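Local coordinates for protein membrane-anchored mycosin mycp1 (PDB 4HVL) that is a membrane-anchored serine protease of the subtilisin family and an essential component of the ESX-1 type VII secretion system, at residues Gly18-Ala30 with His133-Thr145. Residues are numbered along the deposited sequence; the frame is centred on the assembly and turned at random.
Sequences GPDNPMEQRRVCA and HTSAAFQPVGART. With ZN (zinc ion), chain B.
A two-stranded antiparallel sheet on the surface of the mycosin pairs Met-23 to Gln-25, from the N-terminal part of the chain, with Phe-138 to Pro-140. Glu-24 and Gln-139 form its hydrogen-bonded pair: Glu-24 N gives to Gln-139 O at 3.0 Å and Gln-139 N returns a bond to Glu-24 O at 2.9 Å. Beyond one end Val-141 N reaches Pro-22 O almost straight, and a water joins that oxygen to Val-141 O. At the other end Ala-137 O takes two backbone donors, Arg-26 N at 2.8 Å and Arg-27 N at 3.2 Å, the latter on a lone pair.

Gln-25, Phe-138, Met-23 and Pro-140 share one face. The CB of Gln-25 sits over the Phe-138 ring, 3.8 Å from its centroid, in a CH-pi contact. With CG turned anti to the backbone N (chi1 -175°) and the chain extended, the Gln-25 amide runs on past the ring, its plane 23° from that of the phenyl, and NE2 bonds to Arg-27 O at 2.7 Å. Met-23 bends at chi2 and chi3, laying SD 3.6 Å from Pro-140 CA and CE near Phe-138 CB.

This sheet is separate from the seven-stranded parallel sheet of the subtilisin fold, whose strand 127-132 leads into segment 133-145. There, His-133 ND1 and Thr-134 OG1 bind a zinc ion together with Glu-181. A type I turn from Ser-135 to Phe-138 follows, in which Ser-135 OG accepts from Ala-137 N as an ST turn. On the face of Glu-24 and Gln-139, the side chain of Arg-26, from just past the strand, crosses that of Gln-139 at about a right angle, CG to CG 3.9 Å. Arg-26 NH1 makes a salt bridge to Glu-24 OE1. Farther along segment 18-30, Cys-29 is disulfide-bonded to Cys-98.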
ATOM      1  N   GLY A  18       1.705 -19.247  -0.881  1.00 19.93           N
ATOM      2  CA  GLY A  18       1.440 -19.736  -2.238  1.00 19.68           C
ATOM      3  C   GLY A  18       0.158 -19.168  -2.833  1.00 18.78           C
ATOM      4  O   GLY A  18      -0.686 -18.693  -2.095  1.00 17.95           O
ATOM      5  N   PRO A  19       0.006 -19.215  -4.177  1.00 19.04           N
ATOM      6  CA  PRO A  19      -1.189 -18.638  -4.811  1.00 19.04           C
ATOM      7  C   PRO A  19      -2.449 -19.477  -4.551  1.00 19.93           C
ATOM      8  O   PRO A  19      -2.337 -20.660  -4.208  1.00 21.04           O
ATOM      9  CB  PRO A  19      -0.824 -18.635  -6.304  1.00 18.65           C
ATOM     10  CG  PRO A  19       0.132 -19.769  -6.451  1.00 19.38           C
ATOM     11  CD  PRO A  19       0.881 -19.879  -5.163  1.00 19.67           C
ATOM     12  N   ASP A  20      -3.616 -18.856  -4.696  1.00 22.18           N
ATOM     13  CA  ASP A  20      -4.919 -19.546  -4.591  1.00 24.64           C
ATOM     14  C   ASP A  20      -5.071 -20.639  -5.637  1.00 24.00           C
ATOM     15  O   ASP A  20      -5.759 -21.621  -5.424  1.00 24.08           O
ATOM     16  CB  ASP A  20      -6.052 -18.540  -4.802  1.00 27.10           C
ATOM     17  CG  ASP A  20      -7.427 -19.162  -4.637  1.00 29.68           C
ATOM     18  OD1 ASP A  20      -7.736 -19.654  -3.526  1.00 29.97           O
ATOM     19  OD2 ASP A  20      -8.210 -19.150  -5.620  1.00 31.81           O
ATOM     20  N   ASN A  21      -4.475 -20.420  -6.797  1.00 24.34           N
ATOM     21  CA  ASN A  21      -4.455 -21.419  -7.852  1.00 25.98           C
ATOM     22  C   ASN A  21      -3.136 -21.313  -8.618  1.00 24.01           C
ATOM     23  O   ASN A  21      -2.454 -20.294  -8.552  1.00 23.16           O
ATOM     24  CB  ASN A  21      -5.647 -21.231  -8.779  1.00 29.48           C
ATOM     25  CG  ASN A  21      -5.806 -19.798  -9.211  1.00 33.67           C
ATOM     26  OD1 ASN A  21      -5.053 -19.315 -10.065  1.00 36.87           O
ATOM     27  ND2 ASN A  21      -6.776 -19.090  -8.611  1.00 37.84           N
ATOM     28  N   PRO A  22      -2.765 -22.365  -9.342  1.00 23.02           N
ATOM     29  CA  PRO A  22      -1.419 -22.385  -9.909  1.00 22.38           C
ATOM     30  C   PRO A  22      -1.123 -21.238 -10.878  1.00 22.49           C
ATOM     31  O   PRO A  22      -2.004 -20.809 -11.617  1.00 22.14           O
ATOM     32  CB  PRO A  22      -1.377 -23.722 -10.638  1.00 22.69           C
ATOM     33  CG  PRO A  22      -2.401 -24.568  -9.959  1.00 23.10           C
ATOM     34  CD  PRO A  22      -3.494 -23.622  -9.598  1.00 23.32           C
ATOM     35  N   MET A  23       0.123 -20.774 -10.874  1.00 22.95           N
ATOM     36  CA  MET A  23       0.528 -19.562 -11.578  1.00 24.28           C
ATOM     37  C   MET A  23       1.862 -19.827 -12.268  1.00 25.19           C
ATOM     38  O   MET A  23       2.726 -20.514 -11.692  1.00 25.97           O
ATOM     39  CB  MET A  23       0.735 -18.392 -10.606  1.00 24.24           C
ATOM     40  CG  MET A  23      -0.481 -17.918  -9.828  1.00 25.06           C
ATOM     41  SD  MET A  23      -1.767 -17.191 -10.861  1.00 27.72           S
ATOM     42  CE  MET A  23      -1.095 -15.595 -11.283  1.00 27.87           C
ATOM     43  N   GLU A  24       2.029 -19.269 -13.470  1.00 25.14           N
ATOM     44  CA  GLU A  24       3.215 -19.494 -14.287  1.00 26.72           C
ATOM     45  C   GLU A  24       3.725 -18.193 -14.882  1.00 25.46           C
ATOM     46  O   GLU A  24       2.945 -17.381 -15.413  1.00 23.22           O
ATOM     47  CB  GLU A  24       2.906 -20.494 -15.407  1.00 30.77           C
ATOM     48  CG  GLU A  24       4.065 -20.711 -16.382  1.00 34.33           C
ATOM     49  CD  GLU A  24       3.811 -21.822 -17.395  1.00 37.90           C
ATOM     50  OE1 GLU A  24       2.667 -22.314 -17.486  1.00 37.98           O
ATOM     51  OE2 GLU A  24       4.760 -22.180 -18.123  1.00 42.19           O
ATOM     52  N   GLN A  25       5.044 -18.002 -14.805  1.00 24.83           N
ATOM     53  CA  GLN A  25       5.660 -16.814 -15.382  1.00 25.51           C
ATOM     54  C   GLN A  25       5.623 -16.906 -16.903  1.00 27.87           C
ATOM     55  O   GLN A  25       6.212 -17.811 -17.483  1.00 28.87           O
ATOM     56  CB  GLN A  25       7.100 -16.645 -14.902  1.00 25.11           C
ATOM     57  CG  GLN A  25       7.724 -15.362 -15.392  1.00 25.10           C
ATOM     58  CD  GLN A  25       9.099 -15.120 -14.806  1.00 24.94           C
ATOM     59  OE1 GLN A  25       9.574 -15.881 -13.975  1.00 25.26           O
ATOM     60  NE2 GLN A  25       9.734 -14.043 -15.229  1.00 24.64           N
ATOM     61  N   ARG A  26       4.938 -15.956 -17.534  1.00 30.01           N
ATOM     62  CA  ARG A  26       4.865 -15.875 -18.992  1.00 34.40           C
ATOM     63  C   ARG A  26       5.741 -14.763 -19.588  1.00 34.62           C
ATOM     64  O   ARG A  26       5.984 -14.754 -20.787  1.00 37.19           O
ATOM     65  CB  ARG A  26       3.421 -15.656 -19.421  1.00 38.00           C
ATOM     66  CG  ARG A  26       2.437 -16.715 -18.926  1.00 41.53           C
ATOM     67  CD  ARG A  26       2.429 -17.975 -19.775  1.00 46.48           C
ATOM     68  NE  ARG A  26       1.074 -18.543 -19.851  1.00 52.62           N
ATOM     69  CZ  ARG A  26       0.602 -19.571 -19.132  1.00 55.01           C
ATOM     70  NH1 ARG A  26       1.355 -20.218 -18.249  1.00 53.96           N
ATOM     71  NH2 ARG A  26      -0.651 -19.966 -19.307  1.00 59.03           N
ATOM     72  N   ARG A  27       6.210 -13.829 -18.773  1.00 32.75           N
ATOM     73  CA  ARG A  27       7.023 -12.729 -19.268  1.00 33.91           C
ATOM     74  C   ARG A  27       8.343 -12.579 -18.526  1.00 31.81           C
ATOM     75  O   ARG A  27       8.423 -12.836 -17.316  1.00 28.95           O
ATOM     76  CB  ARG A  27       6.275 -11.410 -19.123  1.00 35.69           C
ATOM     77  CG  ARG A  27       4.954 -11.321 -19.851  1.00 41.67           C
ATOM     78  CD  ARG A  27       4.403  -9.917 -19.649  1.00 46.45           C
ATOM     79  NE  ARG A  27       2.996  -9.798 -20.034  1.00 54.03           N
ATOM     80  CZ  ARG A  27       2.209  -8.769 -19.712  1.00 57.02           C
ATOM     81  NH1 ARG A  27       2.678  -7.751 -18.988  1.00 56.04           N
ATOM     82  NH2 ARG A  27       0.940  -8.757 -20.112  1.00 60.43           N
ATOM     83  N   VAL A  28       9.352 -12.091 -19.249  1.00 31.35           N
ATOM     84  CA  VAL A  28      10.634 -11.709 -18.661  1.00 31.27           C
ATOM     85  C   VAL A  28      10.439 -10.507 -17.735  1.00 28.75           C
ATOM     86  O   VAL A  28       9.570  -9.667 -17.953  1.00 26.91           O
ATOM     87  CB  VAL A  28      11.694 -11.404 -19.750  1.00 34.53           C
ATOM     88  CG1 VAL A  28      12.997 -10.901 -19.133  1.00 35.37           C
ATOM     89  CG2 VAL A  28      11.959 -12.645 -20.585  1.00 38.08           C
ATOM     90  N   CYS A  29      11.226 -10.461 -16.670  1.00 28.36           N
ATOM     91  CA  CYS A  29      11.019  -9.463 -15.629  1.00 26.53           C
ATOM     92  C   CYS A  29      11.392  -8.068 -16.112  1.00 25.38           C
ATOM     93  O   CYS A  29      12.355  -7.881 -16.846  1.00 25.89           O
ATOM     94  CB  CYS A  29      11.837  -9.832 -14.396  1.00 27.59           C
ATOM     95  SG  CYS A  29      11.305 -11.419 -13.686  1.00 28.40           S
ATOM     96  N   ALA A  30      10.612  -7.096 -15.679  1.00 23.62           N
ATOM     97  CA  ALA A  30      10.920  -5.685 -15.911  1.00 22.38           C
ATOM     98  C   ALA A  30      11.972  -5.206 -14.929  1.00 20.83           C
ATOM     99  O   ALA A  30      12.240  -5.861 -13.914  1.00 21.42           O
ATOM    100  CB  ALA A  30       9.657  -4.850 -15.763  1.00 22.02           C
ATOM    101  N   HIS A 133       2.598 -10.792  -3.399  1.00 14.35           N
ATOM    102  CA  HIS A 133       1.204 -11.149  -3.599  1.00 16.05           C
ATOM    103  C   HIS A 133       0.731 -10.958  -5.058  1.00 17.21           C
ATOM    104  O   HIS A 133      -0.204 -11.647  -5.475  1.00 18.25           O
ATOM    105  CB  HIS A 133       0.301 -10.371  -2.642  1.00 16.35           C
ATOM    106  CG  HIS A 133      -1.151 -10.616  -2.881  1.00 17.82           C
ATOM    107  ND1 HIS A 133      -1.923  -9.772  -3.645  1.00 19.31           N
ATOM    108  CD2 HIS A 133      -1.938 -11.676  -2.578  1.00 18.56           C
ATOM    109  CE1 HIS A 133      -3.140 -10.272  -3.758  1.00 19.48           C
ATOM    110  NE2 HIS A 133      -3.174 -11.424  -3.114  1.00 19.58           N
ATOM    111  N   THR A 134       1.366 -10.062  -5.823  1.00 17.03           N
ATOM    112  CA  THR A 134       0.970  -9.776  -7.210  1.00 18.43           C
ATOM    113  C   THR A 134       2.152  -9.777  -8.148  1.00 18.31           C
ATOM    114  O   THR A 134       3.246  -9.393  -7.745  1.00 17.36           O
ATOM    115  CB  THR A 134       0.283  -8.385  -7.317  1.00 19.50           C
ATOM    116  OG1 THR A 134      -1.029  -8.480  -6.775  1.00 21.65           O
ATOM    117  CG2 THR A 134       0.117  -7.914  -8.753  1.00 20.62           C
ATOM    118  N   SER A 135       1.920 -10.203  -9.399  1.00 18.58           N
ATOM    119  CA  SER A 135       2.841  -9.936 -10.522  1.00 17.86           C
ATOM    120  C   SER A 135       2.139  -9.970 -11.863  1.00 18.49           C
ATOM    121  O   SER A 135       1.510 -10.983 -12.211  1.00 19.13           O
ATOM    122  CB  SER A 135       4.005 -10.924 -10.586  1.00 17.89           C
ATOM    123  OG  SER A 135       4.769 -10.703 -11.787  1.00 17.86           O
ATOM    124  N   ALA A 136       2.325  -8.904 -12.643  1.00 17.99           N
ATOM    125  CA  ALA A 136       1.871  -8.859 -14.018  1.00 18.92           C
ATOM    126  C   ALA A 136       2.641  -9.822 -14.954  1.00 19.50           C
ATOM    127  O   ALA A 136       2.252 -10.008 -16.088  1.00 19.84           O
ATOM    128  CB  ALA A 136       1.961  -7.427 -14.539  1.00 19.13           C
ATOM    129  N   ALA A 137       3.743 -10.408 -14.486  1.00 19.18           N
ATOM    130  CA  ALA A 137       4.542 -11.324 -15.305  1.00 19.91           C
ATOM    131  C   ALA A 137       4.024 -12.778 -15.293  1.00 20.41           C
ATOM    132  O   ALA A 137       4.468 -13.606 -16.096  1.00 20.44           O
ATOM    133  CB  ALA A 137       5.992 -11.304 -14.834  1.00 19.49           C
ATOM    134  N   PHE A 138       3.103 -13.071 -14.375  1.00 20.65           N
ATOM    135  CA  PHE A 138       2.542 -14.413 -14.213  1.00 21.78           C
ATOM    136  C   PHE A 138       1.096 -14.458 -14.635  1.00 24.03           C
ATOM    137  O   PHE A 138       0.382 -13.458 -14.513  1.00 24.29           O
ATOM    138  CB  PHE A 138       2.609 -14.834 -12.749  1.00 20.61           C
ATOM    139  CG  PHE A 138       3.980 -15.196 -12.278  1.00 20.27           C
ATOM    140  CD1 PHE A 138       4.976 -14.228 -12.185  1.00 19.83           C
ATOM    141  CD2 PHE A 138       4.266 -16.487 -11.881  1.00 20.25           C
ATOM    142  CE1 PHE A 138       6.240 -14.562 -11.730  1.00 19.62           C
ATOM    143  CE2 PHE A 138       5.519 -16.824 -11.422  1.00 20.23           C
ATOM    144  CZ  PHE A 138       6.508 -15.859 -11.343  1.00 19.79           C
ATOM    145  N   GLN A 139       0.654 -15.627 -15.082  1.00 26.19           N
ATOM    146  CA  GLN A 139      -0.748 -15.858 -15.441  1.00 29.65           C
ATOM    147  C   GLN A 139      -1.234 -17.158 -14.787  1.00 29.20           C
ATOM    148  O   GLN A 139      -0.451 -18.107 -14.635  1.00 27.59           O
ATOM    149  CB  GLN A 139      -0.929 -16.001 -16.966  1.00 33.19           C
ATOM    150  CG  GLN A 139      -0.695 -14.738 -17.783  1.00 35.89           C
ATOM    151  CD  GLN A 139      -1.724 -13.652 -17.498  1.00 38.79           C
ATOM    152  OE1 GLN A 139      -2.926 -13.935 -17.370  1.00 41.85           O
ATOM    153  NE2 GLN A 139      -1.260 -12.402 -17.387  1.00 38.27           N
ATOM    154  N   PRO A 140      -2.539 -17.223 -14.458  1.00 29.37           N
ATOM    155  CA  PRO A 140      -3.104 -18.469 -13.944  1.00 29.82           C
ATOM    156  C   PRO A 140      -2.938 -19.610 -14.949  1.00 30.92           C
ATOM    157  O   PRO A 140      -3.119 -19.414 -16.141  1.00 31.10           O
ATOM    158  CB  PRO A 140      -4.592 -18.135 -13.734  1.00 31.02           C
ATOM    159  CG  PRO A 140      -4.737 -16.674 -14.029  1.00 30.41           C
ATOM    160  CD  PRO A 140      -3.587 -16.277 -14.877  1.00 29.59           C
ATOM    161  N   VAL A 141      -2.539 -20.782 -14.467  1.00 31.80           N
ATOM    162  CA  VAL A 141      -2.439 -21.951 -15.322  1.00 33.87           C
ATOM    163  C   VAL A 141      -3.877 -22.284 -15.696  1.00 37.30           C
ATOM    164  O   VAL A 141      -4.759 -22.284 -14.828  1.00 37.39           O
ATOM    165  CB  VAL A 141      -1.773 -23.141 -14.605  1.00 33.58           C
ATOM    166  CG1 VAL A 141      -1.770 -24.364 -15.492  1.00 35.05           C
ATOM    167  CG2 VAL A 141      -0.352 -22.803 -14.198  1.00 32.06           C
ATOM    168  N   GLY A 142      -4.120 -22.526 -16.985  1.00 41.26           N
ATOM    169  CA  GLY A 142      -5.463 -22.838 -17.484  1.00 44.84           C
ATOM    170  C   GLY A 142      -6.208 -23.704 -16.491  1.00 47.48           C
ATOM    171  O   GLY A 142      -5.669 -24.703 -16.018  1.00 49.49           O
ATOM    172  N   ALA A 143      -7.425 -23.311 -16.136  1.00 49.62           N
ATOM    173  CA  ALA A 143      -8.223 -24.094 -15.196  1.00 52.55           C
ATOM    174  C   ALA A 143      -9.703 -24.068 -15.560  1.00 56.54           C
ATOM    175  O   ALA A 143     -10.211 -23.060 -16.047  1.00 56.38           O
ATOM    176  CB  ALA A 143      -8.019 -23.578 -13.779  1.00 51.06           C
ATOM    177  N   ARG A 144     -10.383 -25.185 -15.315  1.00 60.97           N
ATOM    178  CA  ARG A 144     -11.827 -25.282 -15.504  1.00 65.24           C
ATOM    179  C   ARG A 144     -12.558 -24.562 -14.357  1.00 65.88           C
ATOM    180  O   ARG A 144     -12.714 -25.139 -13.279  1.00 66.94           O
ATOM    181  CB  ARG A 144     -12.249 -26.757 -15.538  1.00 67.84           C
ATOM    182  CG  ARG A 144     -11.602 -27.591 -16.638  1.00 69.98           C
ATOM    183  CD  ARG A 144     -11.681 -29.079 -16.327  1.00 72.38           C
ATOM    184  NE  ARG A 144     -11.155 -29.907 -17.415  1.00 74.67           N
ATOM    185  CZ  ARG A 144     -11.884 -30.501 -18.370  1.00 80.10           C
ATOM    186  NH1 ARG A 144     -13.213 -30.389 -18.415  1.00 82.78           N
ATOM    187  NH2 ARG A 144     -11.274 -31.235 -19.299  1.00 81.83           N
ATOM    188  N   THR A 145     -12.988 -23.313 -14.579  1.00 66.49           N
ATOM    189  CA  THR A 145     -13.797 -22.569 -13.581  1.00 66.80           C
ATOM    190  C   THR A 145     -15.162 -22.133 -14.131  1.00 69.28           C
ATOM    191  O   THR A 145     -15.368 -22.077 -15.340  1.00 69.97           O
ATOM    192  CB  THR A 145     -13.071 -21.317 -13.032  1.00 63.93           C
ATOM    193  OG1 THR A 145     -12.748 -20.433 -14.111  1.00 63.36           O
ATOM    194  CG2 THR A 145     -11.796 -21.700 -12.268  1.00 61.95           C
TER
HETATM  195 ZN    ZN B 501      -1.533  -7.992  -4.767  0.85 20.28          ZN
HETATM  196  O   HOH W   1      -4.561 -21.830 -12.122  1.00 28.26           O